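PDB 6N39: dephospho-CoA kinase, which probably catalyses the last step of coenzyme A biosynthesis, the ATP-dependent phosphorylation of the 3'-hydroxyl group of dephospho-CoA. Local coordinates for residues Leu54-Glu59 / Asn92-Pro97; Val35-Asp40 / Ala101-Ile106. All blocks are in the same frame, centred on the assembly; numbering follows the deposited sequence.

Contact 1. Residues Leu54-Glu59 / Asn92-Pro97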
loop_
_atom_site.group_PDB
_atom_site.type_symbol
_atom_site.label_atom_id
_atom_site.label_comp_id
_atom_site.label_asym_id
_atom_site.label_seq_id
_atom_site.Cartn_x
_atom_site.Cartn_y
_atom_site.Cartn_z
ATOM N N LEU A 54 -35.657 4.434 5.733
ATOM C CA LEU A 54 -36.463 5.545 5.237
ATOM C C LEU A 54 -37.516 5.959 6.260
ATOM O O LEU A 54 -37.746 7.155 6.470
ATOM C CB LEU A 54 -37.119 5.175 3.907
ATOM C CG LEU A 54 -38.055 6.250 3.340
ATOM C CD1 LEU A 54 -37.298 7.544 3.054
ATOM C CD2 LEU A 54 -38.784 5.765 2.094
ATOM N N ALA A 55 -38.156 4.985 6.917
ATOM C CA ALA A 55 -39.162 5.312 7.926
ATOM C C ALA A 55 -38.532 6.014 9.122
ATOM O O ALA A 55 -39.120 6.948 9.685
ATOM C CB ALA A 55 -39.899 4.048 8.370
ATOM N N ALA A 56 -37.329 5.587 9.515
ATOM C CA ALA A 56 -36.648 6.226 10.636
ATOM C C ALA A 56 -36.395 7.706 10.360
ATOM O O ALA A 56 -36.612 8.555 11.235
ATOM C CB ALA A 56 -35.335 5.501 10.939
ATOM N N LEU A 57 -35.945 8.035 9.146
ATOM C CA LEU A 57 -35.677 9.430 8.813
ATOM C C LEU A 57 -36.962 10.251 8.753
ATOM O O LEU A 57 -36.942 11.452 9.047
ATOM C CB LEU A 57 -34.932 9.519 7.483
ATOM C CG LEU A 57 -33.601 8.773 7.375
ATOM C CD1 LEU A 57 -33.345 8.429 5.922
ATOM C CD2 LEU A 57 -32.454 9.599 7.940
ATOM N N VAL A 58 -38.079 9.627 8.369
ATOM C CA VAL A 58 -39.357 10.330 8.371
ATOM C C VAL A 58 -39.706 10.784 9.783
ATOM O O VAL A 58 -40.199 11.899 9.989
ATOM C CB VAL A 58 -40.459 9.438 7.768
ATOM N N GLU A 59 -39.443 9.931 10.778
ATOM C CA GLU A 59 -39.699 10.309 12.164
ATOM C C GLU A 59 -38.822 11.480 12.587
ATOM O O GLU A 59 -39.301 12.429 13.221
ATOM C CB GLU A 59 -39.471 9.108 13.085
ATOM N N ASN A 92 -26.627 10.727 10.132
ATOM C CA ASN A 92 -25.564 9.724 10.126
ATOM C C ASN A 92 -25.862 8.593 11.104
ATOM O O ASN A 92 -25.680 7.421 10.771
ATOM C CB ASN A 92 -24.217 10.367 10.460
ATOM C CG ASN A 92 -23.705 11.272 9.357
ATOM O OD1 ASN A 92 -24.327 11.404 8.301
ATOM N ND2 ASN A 92 -22.564 11.912 9.604
ATOM N N GLY A 93 -26.312 8.921 12.317
ATOM C CA GLY A 93 -26.649 7.875 13.269
ATOM C C GLY A 93 -27.704 6.926 12.740
ATOM O O GLY A 93 -27.742 5.753 13.128
ATOM N N ILE A 94 -28.567 7.413 11.849
ATOM C CA ILE A 94 -29.550 6.530 11.223
ATOM C C ILE A 94 -28.918 5.714 10.100
ATOM O O ILE A 94 -29.079 4.489 10.031
ATOM C CB ILE A 94 -30.750 7.346 10.711
ATOM C CG1 ILE A 94 -31.588 7.849 11.885
ATOM C CG2 ILE A 94 -31.582 6.505 9.748
ATOM C CD1 ILE A 94 -32.801 8.656 11.466
ATOM N N VAL A 95 -28.177 6.376 9.212
ATOM C CA VAL A 95 -27.826 5.768 7.932
ATOM C C VAL A 95 -26.579 4.896 8.049
ATOM O O VAL A 95 -26.528 3.792 7.495
ATOM C CB VAL A 95 -27.652 6.860 6.860
ATOM C CG1 VAL A 95 -27.029 6.279 5.589
ATOM C CG2 VAL A 95 -28.990 7.507 6.548
ATOM N N HIS A 96 -25.551 5.374 8.754
ATOM C CA HIS A 96 -24.275 4.663 8.746
ATOM C C HIS A 96 -24.356 3.262 9.351
ATOM O O HIS A 96 -23.746 2.345 8.775
ATOM C CB HIS A 96 -23.198 5.512 9.440
ATOM C CG HIS A 96 -22.793 6.728 8.658
ATOM N ND1 HIS A 96 -21.769 7.566 9.054
ATOM C CD2 HIS A 96 -23.277 7.251 7.505
ATOM C CE1 HIS A 96 -21.644 8.551 8.182
ATOM N NE2 HIS A 96 -22.546 8.382 7.231
ATOM N N PRO A 97 -25.061 3.015 10.461
ATOM C CA PRO A 97 -25.161 1.621 10.930
ATOM C C PRO A 97 -25.852 0.708 9.933
ATOM O O PRO A 97 -25.468 -0.460 9.804
ATOM C CB PRO A 97 -25.950 1.744 12.239
ATOM C CG PRO A 97 -25.694 3.161 12.701
ATOM C CD PRO A 97 -25.644 3.960 11.433
#
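Ala-56, Leu-57, Ile-94 and Val-95 meet between two antiparallel helical segments, 54-59 and 92-97, whose axes run at 175° to each other with a closest approach of 10.0 Å. The nearest pair of alpha carbons, CA of Ala-56 and CA of Ile-94, is 7.1 Å apart, which sets these two residues opposite each other. Ile-94 carries the contact from the 92-97 side. Its CG1 lies beside the backbone N (chi1 -71°); with chi2 extended, the CD1 methyl reaches across to the other helix. There CD1 lies 3.7 Å from CD2 of Leu-57. It is also 3.8 Å from the backbone O of Ala-56, whose CB touches CG2 of Ile-94. The side chains of Leu-57 and Ile-94 are inclined to each other, and CD2 of Leu-57 touches both branches of the isoleucine, CG2 as well as CD1. The CA-CB bond of Leu-57 does not aim at the partner helix; the outer part of the side chain brings CD2 there. The same methyl also meets CG2 of Val-95 at 4.3 Å. No hydrogen bond or salt bridge spans the two segments. The contact rests on van der Waals touches, mostly between aliphatic carbons; without directional bonds, the fit of the side chains probably sets the register of these two helices of the dephospho-CoA kinase part, away from the predicted ATP site.

Contact 2. Residues Val35-Asp40 / Ala101-Ile106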
loop_
_atom_site.group_PDB
_atom_site.type_symbol
_atom_site.label_atom_id
_atom_site.label_comp_id
_atom_site.label_asym_id
_atom_site.label_seq_id
_atom_site.Cartn_x
_atom_site.Cartn_y
_atom_site.Cartn_z
ATOM N N VAL A 35 -16.029 -9.082 -5.869
ATOM C CA VAL A 35 -17.165 -8.607 -5.077
ATOM C C VAL A 35 -17.062 -7.092 -4.959
ATOM O O VAL A 35 -16.064 -6.573 -4.441
ATOM C CB VAL A 35 -17.188 -9.253 -3.683
ATOM C CG1 VAL A 35 -18.278 -8.623 -2.819
ATOM C CG2 VAL A 35 -17.384 -10.759 -3.809
ATOM N N ILE A 36 -18.103 -6.384 -5.405
ATOM C CA ILE A 36 -18.116 -4.920 -5.429
ATOM C C ILE A 36 -18.844 -4.389 -4.195
ATOM O O ILE A 36 -20.045 -4.623 -4.029
ATOM C CB ILE A 36 -18.795 -4.384 -6.702
ATOM C CG1 ILE A 36 -18.161 -4.980 -7.977
ATOM C CG2 ILE A 36 -18.778 -2.847 -6.687
ATOM C CD1 ILE A 36 -16.633 -4.970 -7.998
ATOM N N VAL A 37 -18.149 -3.621 -3.356
ATOM C CA VAL A 37 -18.778 -2.895 -2.259
ATOM C C VAL A 37 -18.796 -1.418 -2.633
ATOM O O VAL A 37 -17.752 -0.753 -2.653
ATOM C CB VAL A 37 -18.060 -3.132 -0.922
ATOM C CG1 VAL A 37 -18.687 -2.277 0.175
ATOM C CG2 VAL A 37 -18.141 -4.600 -0.556
ATOM N N ASP A 38 -19.986 -0.893 -2.910
ATOM C CA ASP A 38 -20.169 0.488 -3.353
ATOM C C ASP A 38 -20.966 1.220 -2.277
ATOM O O ASP A 38 -22.187 1.052 -2.173
ATOM C CB ASP A 38 -20.863 0.514 -4.715
ATOM C CG ASP A 38 -20.927 1.908 -5.328
ATOM O OD1 ASP A 38 -21.131 2.890 -4.592
ATOM O OD2 ASP A 38 -20.788 2.010 -6.565
ATOM N N GLY A 39 -20.274 2.039 -1.481
ATOM C CA GLY A 39 -20.918 2.679 -0.345
ATOM C C GLY A 39 -22.078 3.577 -0.736
ATOM O O GLY A 39 -23.089 3.643 -0.029
ATOM N N ASP A 40 -21.954 4.283 -1.862
ATOM C CA ASP A 40 -23.040 5.169 -2.281
ATOM C C ASP A 40 -24.263 4.370 -2.705
ATOM O O ASP A 40 -25.399 4.742 -2.386
ATOM C CB ASP A 40 -22.572 6.080 -3.415
ATOM C CG ASP A 40 -21.562 7.117 -2.955
ATOM O OD1 ASP A 40 -21.341 7.248 -1.730
ATOM O OD2 ASP A 40 -20.987 7.804 -3.823
ATOM N N ALA A 101 -24.205 -2.644 8.384
ATOM C CA ALA A 101 -24.849 -3.953 8.427
ATOM C C ALA A 101 -24.960 -4.554 7.035
ATOM O O ALA A 101 -24.682 -5.747 6.844
ATOM C CB ALA A 101 -26.228 -3.848 9.075
ATOM N N ARG A 102 -25.366 -3.749 6.046
ATOM C CA ARG A 102 -25.498 -4.274 4.689
ATOM C C ARG A 102 -24.148 -4.722 4.134
ATOM O O ARG A 102 -24.043 -5.782 3.506
ATOM C CB ARG A 102 -26.127 -3.223 3.777
ATOM C CG ARG A 102 -26.300 -3.690 2.346
ATOM C CD ARG A 102 -27.255 -4.863 2.292
ATOM N NE ARG A 102 -27.134 -5.607 1.046
ATOM C CZ ARG A 102 -27.480 -6.882 0.911
ATOM N NH1 ARG A 102 -27.964 -7.547 1.950
ATOM N NH2 ARG A 102 -27.336 -7.496 -0.258
ATOM N N ARG A 103 -23.108 -3.914 4.335
ATOM C CA ARG A 103 -21.777 -4.291 3.877
ATOM C C ARG A 103 -21.338 -5.616 4.503
ATOM O O ARG A 103 -20.833 -6.512 3.810
ATOM C CB ARG A 103 -20.806 -3.165 4.218
ATOM C CG ARG A 103 -19.381 -3.416 3.826
ATOM C CD ARG A 103 -18.515 -2.233 4.214
ATOM N NE ARG A 103 -17.108 -2.498 3.948
ATOM C CZ ARG A 103 -16.361 -3.333 4.664
ATOM N NH1 ARG A 103 -16.889 -3.992 5.691
ATOM N NH2 ARG A 103 -15.081 -3.511 4.357
ATOM N N ALA A 104 -21.549 -5.762 5.817
ATOM C CA ALA A 104 -21.165 -6.996 6.497
ATOM C C ALA A 104 -21.942 -8.190 5.953
ATOM O O ALA A 104 -21.388 -9.289 5.798
ATOM C CB ALA A 104 -21.381 -6.845 8.008
ATOM N N GLU A 105 -23.227 -7.994 5.653
ATOM C CA GLU A 105 -24.031 -9.071 5.094
ATOM C C GLU A 105 -23.495 -9.492 3.734
ATOM O O GLU A 105 -23.298 -10.687 3.472
ATOM C CB GLU A 105 -25.487 -8.630 4.986
ATOM C CG GLU A 105 -26.437 -9.728 4.566
ATOM C CD GLU A 105 -27.888 -9.301 4.671
ATOM O OE1 GLU A 105 -28.233 -8.215 4.149
ATOM O OE2 GLU A 105 -28.684 -10.044 5.290
ATOM N N ILE A 106 -23.264 -8.511 2.853
ATOM C CA ILE A 106 -22.655 -8.776 1.547
ATOM C C ILE A 106 -21.411 -9.638 1.709
ATOM O O ILE A 106 -21.256 -10.669 1.045
ATOM C CB ILE A 106 -22.320 -7.456 0.828
ATOM C CG1 ILE A 106 -23.605 -6.732 0.418
ATOM C CG2 ILE A 106 -21.420 -7.713 -0.394
ATOM C CD1 ILE A 106 -23.364 -5.484 -0.387
#
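The side chain of Arg-103 runs roughly perpendicular to that of Val-37, with CG1 of the valine set against the aliphatic stem of the arginine. CG1 of Val-37 is 3.9 Å from CG of Arg-103 and 4.0 Å from its CD, so methylene carbons supply the closest contacts. Arg-103 is extended from CG to NE, with CG trans to the backbone N (chi1 179°); CG, CD and NE run past CG1 of Val-37, and the outer end of the guanidinium goes on to Glu-118 of strand 115-119, with NH2 in a salt bridge. The second pair is arranged differently: Val-35 and Ile-106 lie alongside one another, pointing opposite ways, and meet through CG1 of Val-35 and CG2 of Ile-106, 4.1 Å apart. Ile-42 of helix 39-45 touches both Val-37 and Ile-106, so it packs against one member of each pair. Val-35 and Val-37 both direct their CB toward helix 87-109, whereas Ile-36 turns away and packs on Ser-26 and Ala-30 of helix 22-31. Helices thus lie against both faces of strand 35-38, an outermost strand hydrogen-bonded to strand 115-119 in a parallel sheet of order 2-3-1-4-5, the layered alpha/beta architecture of P-loop kinases.

After strand 10-16 and helix 22-31 the chain enters strand 35-38, the first partner of contact 2, then helix 39-45 and helix 52-61, and later the long helix 87-109. Contact 2 closes the outer loop, with 60 residues between its segments; contact 1 closes a loop of 32 residues nested inside it, so the two do not cross. Both end on helix 87-109, at two places on it, 92-97 and 101-106, with three residues between, and their centres are about 17 Å apart. The helix therefore packs at contact 2 on the edge strand of the parallel sheet and, nearer its N terminus, on helix 52-61 at contact 1, tying that more peripheral helix to the kinase core.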